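Local coordinates for peridinin-chlorophyll A protein (Amphidinium carterae, PDB 2C9E), which binds peridinin and chlorophyll a and probably serves as a water-soluble antenna that captures solar energy in the blue-green range, at residues A[54-62]-A[154-162]; A[68-76]-A[89-97]. All blocks are in the same frame, centred on the assembly; numbering follows the deposited sequence.

Contact 1. Residues A[54-62]-A[154-162]; sequences VGLTMDPKL and INGAKAPVI. With PID (peridinin), chain E.
With its CG anti to the backbone N (chi1 179°), D59 lays its carboxylate alongside K158, whose own CG is anti to the carbonyl carbon (chi1 -49°) and whose chain then bends at chi2 and chi3. The two side chains run side by side, pointing the same way, and D59 OD2 touches the aliphatic K158 CD at 3.8 Å rather than the ammonium group. The polar bonds of D59 OD1 are made within its own segment: at the N-cap of helix 60-77, it accepts from K61 N at 3.0 Å, met from 43° above the carboxylate plane, and, more weakly, pairs with K61 NZ in a salt bridge. Aspartate suits this cap because its short side chain folds back onto the first turn; an alanine here would probably leave K61 N without its capping acceptor and K61 NZ without its mate.

P60, fitting in a first turn where no N-H is needed, sets its ring obliquely against the ring of P160, P60 CG lying 3.7 Å from P160 CB. Backbone carbonyls face carbon along the seam: M58 O meets P160 CD at 3.3 Å, and T57 O receives a CA-H...O contact from G156 CA at 3.3 Å, where the positive phi favours glycine. Two waters complete the seam, one donating to both L56 O and P160 O, the other donating to T57 O and accepting from K158 N at 2.6 Å. L56 CD2 packs on peridinin C31 at 3.6 Å, while T57 OG1 donates to V54 O, which also accepts from T57 N.

The loop 154-162 therefore lies over the junction of helices 41-55 and 60-77 through van der Waals and C-H...O contacts, and the hydrogen bonding across the seam passes through water.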
loop_
_atom_site.group_PDB
_atom_site.type_symbol
_atom_site.label_atom_id
_atom_site.label_comp_id
_atom_site.label_asym_id
_atom_site.label_seq_id
_atom_site.Cartn_x
_atom_site.Cartn_y
_atom_site.Cartn_z
ATOM N N VAL A 54 -8.241 5.101 7.843
ATOM C CA VAL A 54 -7.501 6.315 8.216
ATOM C C VAL A 54 -7.135 7.101 6.980
ATOM O O VAL A 54 -7.277 8.333 6.939
ATOM C CB VAL A 54 -6.186 6.003 9.078
ATOM C CG1 VAL A 54 -5.477 7.295 9.507
ATOM C CG2 VAL A 54 -6.589 5.264 10.335
ATOM N N GLY A 55 -6.727 6.382 5.945
ATOM C CA GLY A 55 -6.339 7.044 4.713
ATOM C C GLY A 55 -7.524 7.821 4.167
ATOM O O GLY A 55 -7.364 8.862 3.508
ATOM N N LEU A 56 -8.722 7.316 4.461
ATOM C CA LEU A 56 -9.945 7.935 3.964
ATOM C C LEU A 56 -10.353 9.164 4.766
ATOM O O LEU A 56 -11.295 9.836 4.404
ATOM C CB LEU A 56 -11.091 6.909 3.938
ATOM C CG LEU A 56 -11.129 6.023 2.681
ATOM C CD1 LEU A 56 -12.235 4.959 2.773
ATOM C CD2 LEU A 56 -11.383 6.870 1.481
ATOM N N THR A 57 -9.627 9.484 5.831
ATOM C CA THR A 57 -9.960 10.672 6.628
ATOM C C THR A 57 -9.042 11.846 6.264
ATOM O O THR A 57 -9.288 12.974 6.663
ATOM C CB THR A 57 -9.810 10.436 8.155
ATOM O OG1 THR A 57 -8.438 10.129 8.473
ATOM C CG2 THR A 57 -10.738 9.319 8.638
ATOM N N MET A 58 -7.994 11.564 5.492
ATOM C CA MET A 58 -7.001 12.559 5.090
ATOM C C MET A 58 -7.421 13.484 3.957
ATOM O O MET A 58 -8.318 13.169 3.166
ATOM C CB MET A 58 -5.716 11.843 4.682
ATOM C CG MET A 58 -5.030 11.099 5.859
ATOM S SD MET A 58 -3.687 9.976 5.305
ATOM C CE MET A 58 -3.021 9.423 6.882
ATOM N N ASP A 59 -6.738 14.616 3.876
ATOM C CA ASP A 59 -6.964 15.609 2.847
ATOM C C ASP A 59 -6.328 15.082 1.540
ATOM O O ASP A 59 -5.107 14.989 1.414
ATOM C CB ASP A 59 -6.291 16.888 3.306
ATOM C CG ASP A 59 -6.432 18.020 2.318
ATOM O OD1 ASP A 59 -6.777 17.791 1.146
ATOM O OD2 ASP A 59 -6.171 19.162 2.737
ATOM N N PRO A 60 -7.149 14.749 0.537
ATOM C CA PRO A 60 -6.547 14.241 -0.695
ATOM C C PRO A 60 -5.388 15.078 -1.271
ATOM O O PRO A 60 -4.437 14.525 -1.865
ATOM C CB PRO A 60 -7.744 14.145 -1.662
ATOM C CG PRO A 60 -8.960 13.976 -0.724
ATOM C CD PRO A 60 -8.617 14.903 0.415
ATOM N N LYS A 61 -5.459 16.400 -1.133
ATOM C CA LYS A 61 -4.374 17.236 -1.674
ATOM C C LYS A 61 -3.044 16.891 -1.010
ATOM O O LYS A 61 -1.996 16.833 -1.665
ATOM C CB LYS A 61 -4.673 18.741 -1.488
ATOM C CG LYS A 61 -5.774 19.319 -2.439
ATOM C CD LYS A 61 -7.071 19.778 -1.676
ATOM C CE LYS A 61 -8.090 18.613 -1.481
ATOM N NZ LYS A 61 -9.146 18.872 -0.454
ATOM N N LEU A 62 -3.086 16.671 0.298
ATOM C CA LEU A 62 -1.888 16.325 1.059
ATOM C C LEU A 62 -1.442 14.861 0.837
ATOM O O LEU A 62 -0.247 14.547 0.964
ATOM C CB LEU A 62 -2.127 16.615 2.541
ATOM C CG LEU A 62 -2.512 18.087 2.731
ATOM C CD1 LEU A 62 -2.787 18.389 4.172
ATOM C CD2 LEU A 62 -1.360 18.982 2.205
ATOM N N ILE A 154 -6.156 19.271 11.824
ATOM C CA ILE A 154 -7.554 19.606 11.487
ATOM C C ILE A 154 -8.464 18.353 11.707
ATOM O O ILE A 154 -9.616 18.318 11.292
ATOM C CB ILE A 154 -7.710 20.082 10.052
ATOM C CG1 ILE A 154 -7.247 18.977 9.100
ATOM C CG2 ILE A 154 -6.924 21.407 9.877
ATOM C CD1 ILE A 154 -7.561 19.224 7.683
ATOM N N ASN A 155 -7.907 17.325 12.340
ATOM C CA ASN A 155 -8.631 16.117 12.713
ATOM C C ASN A 155 -9.629 15.472 11.699
ATOM O O ASN A 155 -10.771 15.111 12.072
ATOM C CB ASN A 155 -9.336 16.423 14.017
ATOM C CG ASN A 155 -9.868 15.191 14.698
ATOM O OD1 ASN A 155 -9.306 14.125 14.583
ATOM N ND2 ASN A 155 -10.932 15.348 15.463
ATOM N N GLY A 156 -9.177 15.320 10.450
ATOM C CA GLY A 156 -9.965 14.714 9.390
ATOM C C GLY A 156 -11.045 15.571 8.752
ATOM O O GLY A 156 -11.892 15.074 8.007
ATOM N N ALA A 157 -11.012 16.864 9.030
ATOM C CA ALA A 157 -12.020 17.770 8.511
ATOM C C ALA A 157 -12.053 17.903 6.995
ATOM O O ALA A 157 -12.986 18.467 6.442
ATOM C CB ALA A 157 -11.858 19.146 9.176
ATOM N N LYS A 158 -11.040 17.385 6.311
ATOM C CA LYS A 158 -11.028 17.480 4.859
ATOM C C LYS A 158 -11.124 16.106 4.234
ATOM O O LYS A 158 -10.658 15.885 3.116
ATOM C CB LYS A 158 -9.767 18.196 4.368
ATOM C CG LYS A 158 -9.493 19.496 5.091
ATOM C CD LYS A 158 -9.340 20.618 4.132
ATOM C CE LYS A 158 -10.659 20.886 3.400
ATOM N NZ LYS A 158 -10.644 22.109 2.503
ATOM N N ALA A 159 -11.714 15.172 4.957
ATOM C CA ALA A 159 -11.872 13.834 4.434
ATOM C C ALA A 159 -12.702 14.025 3.186
ATOM O O ALA A 159 -13.568 14.909 3.138
ATOM C CB ALA A 159 -12.634 12.935 5.442
ATOM N N PRO A 160 -12.439 13.227 2.142
ATOM C CA PRO A 160 -13.216 13.359 0.905
ATOM C C PRO A 160 -14.621 12.757 1.050
ATOM O O PRO A 160 -14.854 11.854 1.872
ATOM C CB PRO A 160 -12.362 12.611 -0.118
ATOM C CG PRO A 160 -11.726 11.566 0.711
ATOM C CD PRO A 160 -11.313 12.300 1.953
ATOM N N VAL A 161 -15.555 13.289 0.265
ATOM C CA VAL A 161 -16.924 12.799 0.273
ATOM C C VAL A 161 -16.849 11.492 -0.488
ATOM O O VAL A 161 -16.197 11.409 -1.528
ATOM C CB VAL A 161 -17.891 13.763 -0.479
ATOM C CG1 VAL A 161 -19.259 13.120 -0.600
ATOM C CG2 VAL A 161 -18.009 15.099 0.265
ATOM N N ILE A 162 -17.495 10.456 0.004
ATOM C CA ILE A 162 -17.381 9.229 -0.730
ATOM C C ILE A 162 -18.738 8.648 -1.053
ATOM O O ILE A 162 -19.558 8.400 -0.182
ATOM C CB ILE A 162 -16.484 8.221 0.010
ATOM C CG1 ILE A 162 -15.873 7.245 -0.988
ATOM C CG2 ILE A 162 -17.265 7.510 1.079
ATOM C CD1 ILE A 162 -16.880 6.379 -1.725
HETATM C C1 PID E . 3.165 6.917 23.075
HETATM C C2 PID E . 3.758 7.350 24.418
HETATM C C3 PID E . 3.478 8.836 24.651
HETATM C C4 PID E . 4.154 9.616 23.520
HETATM C C5 PID E . 3.468 9.399 22.166
HETATM C C6 PID E . 3.058 7.934 21.932
HETATM C C7 PID E . 3.106 7.504 20.605
HETATM C C8 PID E . 2.004 7.283 19.779
HETATM C C9 PID E . 2.140 6.863 18.455
HETATM C C10 PID E . 3.339 6.617 17.795
HETATM C C11 PID E . 1.147 6.638 17.592
HETATM C C12 PID E . 1.680 6.278 16.421
HETATM C C13 PID E . 0.965 6.075 15.241
HETATM C C14 PID E . 1.483 5.723 13.992
HETATM C C15 PID E . 0.601 5.612 12.913
HETATM C C16 PID E . 0.928 5.322 11.588
HETATM C C17 PID E . -0.067 5.338 10.610
HETATM C C18 PID E . 0.211 5.144 9.259
HETATM C C19 PID E . -0.771 5.235 8.272
HETATM C C20 PID E . -0.440 5.097 6.923
HETATM C C21 PID E . -1.318 5.216 5.844
HETATM C C22 PID E . -0.833 5.070 4.544
HETATM C C23 PID E . -1.548 5.176 3.449
HETATM C C24 PID E . -2.259 5.290 2.353
HETATM C C25 PID E . -2.414 6.621 1.596
HETATM C C26 PID E . -3.903 6.921 1.399
HETATM C C27 PID E . -4.681 5.749 0.781
HETATM C C28 PID E . -4.504 4.467 1.605
HETATM C C29 PID E . -3.033 4.082 1.803
HETATM C C30 PID E . -6.602 6.955 -0.011
HETATM C C31 PID E . -8.082 7.318 0.126
HETATM C CM1 PID E . 3.403 5.442 22.742
HETATM C CM2 PID E . 4.468 9.871 21.108
HETATM C CM3 PID E . 2.237 10.309 22.098
HETATM C CM4 PID E . 2.991 5.552 13.786
HETATM C CM5 PID E . -2.804 5.514 6.076
HETATM C CM6 PID E . -1.780 7.772 2.382
HETATM C CM7 PID E . -1.742 6.546 0.223
HETATM C CM8 PID E . -2.930 2.906 2.773
HETATM O O1 PID E . 1.915 7.498 22.687
HETATM O O2 PID E . 4.023 9.244 25.910
HETATM O O3 PID E . 4.472 6.719 18.264
HETATM O O4 PID E . 3.044 6.249 16.515
HETATM O O5 PID E . -2.481 3.703 0.542
HETATM O O6 PID E . -6.083 6.064 0.879
HETATM O O7 PID E . -5.917 7.469 -0.895
HETATM O O HOH W 1 -14.044 9.537 3.442
HETATM O O HOH W 2 -8.851 15.999 6.520
#

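Contact 2. Residues A[68-76]-A[89-97]; sequences EAHSKALDS and DFAAVNEAL. With MG (magnesium ion), chain L; PID (peridinin), chain F.
Antiparallel helix-against-helix packing joins helix 60-77 to helix 87-102, an alpha-helical hairpin in the all-helical pigment-binding fold of this protein. The axes of the short segments approach to 8.7 Å at 169°, and small residues permit it: A69 CB meets A96 CB at 4.0 Å, and A73 CB rests against the CB of D89. V93 fills the middle with both branches. Its CG2 lies against A69 O and A73 CB, while CG1, anti to the backbone N (chi1 163°), reaches over one face of the H70 ring in a CH-pi contact, 3.7 Å from the centroid and 27° off the normal. A branched aliphatic residue suits this place because its two methyls serve two different surfaces. Nearby, a water donates to both A69 O and D89 O, linking the two backbones. L97 CD1 comes to the H70 ring at its edge, near the plane. H70 ND1 is hydrogen-bonded to A66 O, which, with the packing of V93 and L97, helps to set the ring's rotation, and the imidazole also touches chlorophyll a.

One side of the hairpin is lined with peridinin, in contact with L74, F90, V93 and L97; L97 CD1 lies 3.5 Å from its C17. Helix 60-77 also gives the magnesium three ligand atoms from two residues, S71 O and OG and D75 OD1, with D223 of helix 215-231 completing the protein's share. The site thus ties this helix to the other half of the chain.

Polar atoms cluster where D89 meets the last turns of helix 60-77. K72 sends CE across D89 at about a right angle, its NZ staying 4.6 Å from D89 OD1. S76 OG, also hydrogen-bonded to S86 N, has two acceptors within reach of its proton, D89 OD2 at 2.7 Å and A73 O at 3.0 Å.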
loop_
_atom_site.group_PDB
_atom_site.type_symbol
_atom_site.label_atom_id
_atom_site.label_comp_id
_atom_site.label_asym_id
_atom_site.label_seq_id
_atom_site.Cartn_x
_atom_site.Cartn_y
_atom_site.Cartn_z
ATOM N N GLU A 68 3.707 12.178 -4.096
ATOM C CA GLU A 68 4.614 12.857 -5.046
ATOM C C GLU A 68 6.017 12.896 -4.431
ATOM O O GLU A 68 7.005 12.578 -5.114
ATOM C CB GLU A 68 4.156 14.306 -5.343
ATOM C CG GLU A 68 2.781 14.403 -6.042
ATOM C CD GLU A 68 2.272 15.863 -6.337
ATOM O OE1 GLU A 68 1.760 16.565 -5.409
ATOM O OE2 GLU A 68 2.368 16.294 -7.525
ATOM N N ALA A 69 6.094 13.263 -3.147
ATOM C CA ALA A 69 7.376 13.348 -2.438
ATOM C C ALA A 69 8.139 12.011 -2.422
ATOM O O ALA A 69 9.375 11.987 -2.565
ATOM C CB ALA A 69 7.164 13.809 -1.020
ATOM N N HIS A 70 7.406 10.897 -2.277
ATOM C CA HIS A 70 8.065 9.599 -2.267
ATOM C C HIS A 70 8.548 9.327 -3.654
ATOM O O HIS A 70 9.635 8.816 -3.831
ATOM C CB HIS A 70 7.115 8.465 -1.816
ATOM C CG HIS A 70 6.944 8.386 -0.334
ATOM N ND1 HIS A 70 6.083 9.214 0.357
ATOM C CD2 HIS A 70 7.549 7.602 0.598
ATOM C CE1 HIS A 70 6.157 8.936 1.656
ATOM N NE2 HIS A 70 7.039 7.964 1.828
ATOM N N SER A 71 7.735 9.660 -4.655
ATOM C CA SER A 71 8.153 9.403 -6.023
ATOM C C SER A 71 9.395 10.234 -6.348
ATOM O O SER A 71 10.333 9.771 -7.011
ATOM C CB SER A 71 7.065 9.760 -7.014
ATOM O OG SER A 71 7.633 9.668 -8.321
ATOM N N LYS A 72 9.418 11.466 -5.882
ATOM C CA LYS A 72 10.583 12.250 -6.172
ATOM C C LYS A 72 11.793 11.691 -5.432
ATOM O O LYS A 72 12.922 11.722 -5.950
ATOM C CB LYS A 72 10.368 13.710 -5.793
ATOM C CG LYS A 72 11.601 14.581 -6.038
ATOM C CD LYS A 72 11.322 16.021 -5.609
ATOM C CE LYS A 72 12.500 16.953 -5.952
ATOM N NZ LYS A 72 12.923 16.674 -7.357
ATOM N N ALA A 73 11.579 11.150 -4.237
ATOM C CA ALA A 73 12.731 10.663 -3.507
ATOM C C ALA A 73 13.255 9.392 -4.140
ATOM O O ALA A 73 14.471 9.136 -4.117
ATOM C CB ALA A 73 12.386 10.456 -2.039
ATOM N N LEU A 74 12.363 8.606 -4.729
ATOM C CA LEU A 74 12.787 7.354 -5.375
ATOM C C LEU A 74 13.715 7.687 -6.570
ATOM O O LEU A 74 14.708 6.994 -6.823
ATOM C CB LEU A 74 11.562 6.539 -5.831
ATOM C CG LEU A 74 10.817 5.841 -4.674
ATOM C CD1 LEU A 74 9.494 5.286 -5.173
ATOM C CD2 LEU A 74 11.723 4.674 -4.129
ATOM N N ASP A 75 13.395 8.759 -7.287
ATOM C CA ASP A 75 14.244 9.200 -8.400
ATOM C C ASP A 75 15.735 9.244 -7.988
ATOM O O ASP A 75 16.598 8.880 -8.776
ATOM C CB ASP A 75 13.801 10.584 -8.895
ATOM C CG ASP A 75 12.462 10.549 -9.660
ATOM O OD1 ASP A 75 12.032 9.473 -10.161
ATOM O OD2 ASP A 75 11.831 11.621 -9.790
ATOM N N SER A 76 16.043 9.678 -6.763
ATOM C CA SER A 76 17.448 9.718 -6.325
ATOM C C SER A 76 17.913 8.410 -5.667
ATOM O O SER A 76 19.089 8.013 -5.767
ATOM C CB SER A 76 17.708 10.908 -5.356
ATOM O OG SER A 76 16.951 10.854 -4.138
ATOM N N ASP A 89 15.668 15.106 -0.533
ATOM C CA ASP A 89 14.431 14.369 -0.840
ATOM C C ASP A 89 13.857 13.693 0.409
ATOM O O ASP A 89 12.627 13.653 0.582
ATOM C CB ASP A 89 14.646 13.302 -1.941
ATOM C CG ASP A 89 15.030 13.904 -3.303
ATOM O OD1 ASP A 89 14.908 15.135 -3.474
ATOM O OD2 ASP A 89 15.443 13.142 -4.203
ATOM N N PHE A 90 14.763 13.191 1.261
ATOM C CA PHE A 90 14.409 12.548 2.519
ATOM C C PHE A 90 13.663 13.502 3.417
ATOM O O PHE A 90 12.570 13.195 3.887
ATOM C CB PHE A 90 15.647 12.076 3.277
ATOM C CG PHE A 90 15.326 11.250 4.513
ATOM C CD1 PHE A 90 14.887 9.926 4.382
ATOM C CD2 PHE A 90 15.498 11.794 5.806
ATOM C CE1 PHE A 90 14.628 9.119 5.521
ATOM C CE2 PHE A 90 15.247 11.016 6.951
ATOM C CZ PHE A 90 14.812 9.660 6.811
ATOM N N ALA A 91 14.273 14.652 3.701
ATOM C CA ALA A 91 13.634 15.649 4.555
ATOM C C ALA A 91 12.289 16.080 3.979
ATOM O O ALA A 91 11.348 16.304 4.747
ATOM C CB ALA A 91 14.552 16.879 4.753
ATOM N N ALA A 92 12.170 16.155 2.646
ATOM C CA ALA A 92 10.886 16.550 2.020
ATOM C C ALA A 92 9.819 15.440 2.168
ATOM O O ALA A 92 8.611 15.725 2.229
ATOM C CB ALA A 92 11.073 16.869 0.540
ATOM N N VAL A 93 10.244 14.179 2.210
ATOM C CA VAL A 93 9.252 13.114 2.381
ATOM C C VAL A 93 8.640 13.240 3.784
ATOM O O VAL A 93 7.430 13.124 3.952
ATOM C CB VAL A 93 9.886 11.710 2.210
ATOM C CG1 VAL A 93 8.948 10.596 2.793
ATOM C CG2 VAL A 93 10.106 11.460 0.722
ATOM N N ASN A 94 9.478 13.518 4.780
ATOM C CA ASN A 94 8.981 13.635 6.126
ATOM C C ASN A 94 8.100 14.810 6.374
ATOM O O ASN A 94 7.170 14.726 7.183
ATOM C CB ASN A 94 10.129 13.675 7.128
ATOM C CG ASN A 94 10.843 12.348 7.214
ATOM O OD1 ASN A 94 10.206 11.296 7.051
ATOM N ND2 ASN A 94 12.164 12.378 7.452
ATOM N N GLU A 95 8.393 15.927 5.721
ATOM C CA GLU A 95 7.564 17.101 5.954
ATOM C C GLU A 95 6.228 16.931 5.276
ATOM O O GLU A 95 5.199 17.314 5.840
ATOM C CB GLU A 95 8.257 18.374 5.475
ATOM C CG GLU A 95 7.316 19.597 5.479
ATOM C CD GLU A 95 8.024 20.902 5.796
ATOM O OE1 GLU A 95 9.188 21.117 5.359
ATOM O OE2 GLU A 95 7.398 21.733 6.493
ATOM N N ALA A 96 6.228 16.359 4.071
ATOM C CA ALA A 96 4.965 16.101 3.389
ATOM C C ALA A 96 4.107 15.121 4.255
ATOM O O ALA A 96 2.928 15.359 4.496
ATOM C CB ALA A 96 5.223 15.502 2.011
ATOM N N LEU A 97 4.710 14.031 4.738
ATOM C CA LEU A 97 3.956 13.080 5.597
ATOM C C LEU A 97 3.466 13.766 6.871
ATOM O O LEU A 97 2.379 13.465 7.375
ATOM C CB LEU A 97 4.855 11.894 6.013
ATOM C CG LEU A 97 5.111 10.814 4.960
ATOM C CD1 LEU A 97 6.133 9.817 5.437
ATOM C CD2 LEU A 97 3.776 10.138 4.654
HETATM MG MG MG L . 9.679 9.114 -9.373
HETATM C C1 PID F . 0.028 10.800 17.519
HETATM C C2 PID F . -0.963 11.232 18.606
HETATM C C3 PID F . -2.317 11.573 17.975
HETATM C C4 PID F . -2.108 12.738 17.004
HETATM C C5 PID F . -1.246 12.366 15.792
HETATM C C6 PID F . -0.073 11.422 16.122
HETATM C C7 PID F . 1.016 11.507 15.247
HETATM C C8 PID F . 1.634 10.444 14.585
HETATM C C9 PID F . 2.703 10.565 13.692
HETATM C C10 PID F . 3.348 11.729 13.285
HETATM C C11 PID F . 3.251 9.577 12.982
HETATM C C12 PID F . 4.184 10.070 12.160
HETATM C C13 PID F . 4.946 9.319 11.262
HETATM C C14 PID F . 5.922 9.790 10.381
HETATM C C15 PID F . 6.583 8.885 9.546
HETATM C C16 PID F . 7.560 9.201 8.603
HETATM C C17 PID F . 8.151 8.223 7.801
HETATM C C18 PID F . 9.101 8.539 6.830
HETATM C C19 PID F . 9.703 7.603 5.990
HETATM C C20 PID F . 10.609 8.035 5.019
HETATM C C21 PID F . 11.253 7.224 4.082
HETATM C C22 PID F . 12.110 7.802 3.145
HETATM C C23 PID F . 12.714 7.095 2.227
HETATM C C24 PID F . 13.245 6.376 1.272
HETATM C C25 PID F . 12.526 6.116 -0.061
HETATM C C26 PID F . 12.395 4.600 -0.246
HETATM C C27 PID F . 13.727 3.860 -0.079
HETATM C C28 PID F . 14.418 4.192 1.251
HETATM C C29 PID F . 14.608 5.702 1.443
HETATM C C30 PID F . 13.290 1.826 -1.233
HETATM C C31 PID F . 13.086 0.309 -1.257
HETATM C CM1 PID F . 1.386 10.354 18.064
HETATM C CM2 PID F . -0.747 13.688 15.198
HETATM C CM3 PID F . -2.181 11.712 14.772
HETATM C CM4 PID F . 6.260 11.283 10.311
HETATM C CM5 PID F . 11.005 5.712 4.041
HETATM C CM6 PID F . 11.108 6.694 -0.050
HETATM C CM7 PID F . 13.296 6.753 -1.220
HETATM C CM8 PID F . 15.181 5.982 2.836
HETATM O O1 PID F . -0.491 10.073 16.401
HETATM O O2 PID F . -3.252 11.975 18.981
HETATM O O3 PID F . 3.111 12.865 13.688
HETATM O O4 PID F . 4.275 11.423 12.327
HETATM O O5 PID F . 15.470 6.216 0.418
HETATM O O6 PID F . 13.431 2.454 -0.034
HETATM O O7 PID F . 13.391 2.447 -2.289
HETATM O O HOH W 3 11.223 14.101 -1.401
#

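From the N terminus, the chain leaves helix 41-55, turns through 56-59 and enters helix 60-77, so contact 1 spans the junction leading into the helix that supplies 68-76. Contact 2 closes first, a short hairpin in which helix 87-102 returns along helix 60-77. The chain then passes through helices 106-111, 119-128 and 132-152 before segment 154-162 comes back to the 54-62 turn and closes the much longer loop, with contact 2 lying wholly within it. The contacts' centres are about 20 Å apart and they do not touch. Helix 60-77 joins them: contact 1 fastens the interhelical loop over its start, contact 2 binds its body to helix 87-102.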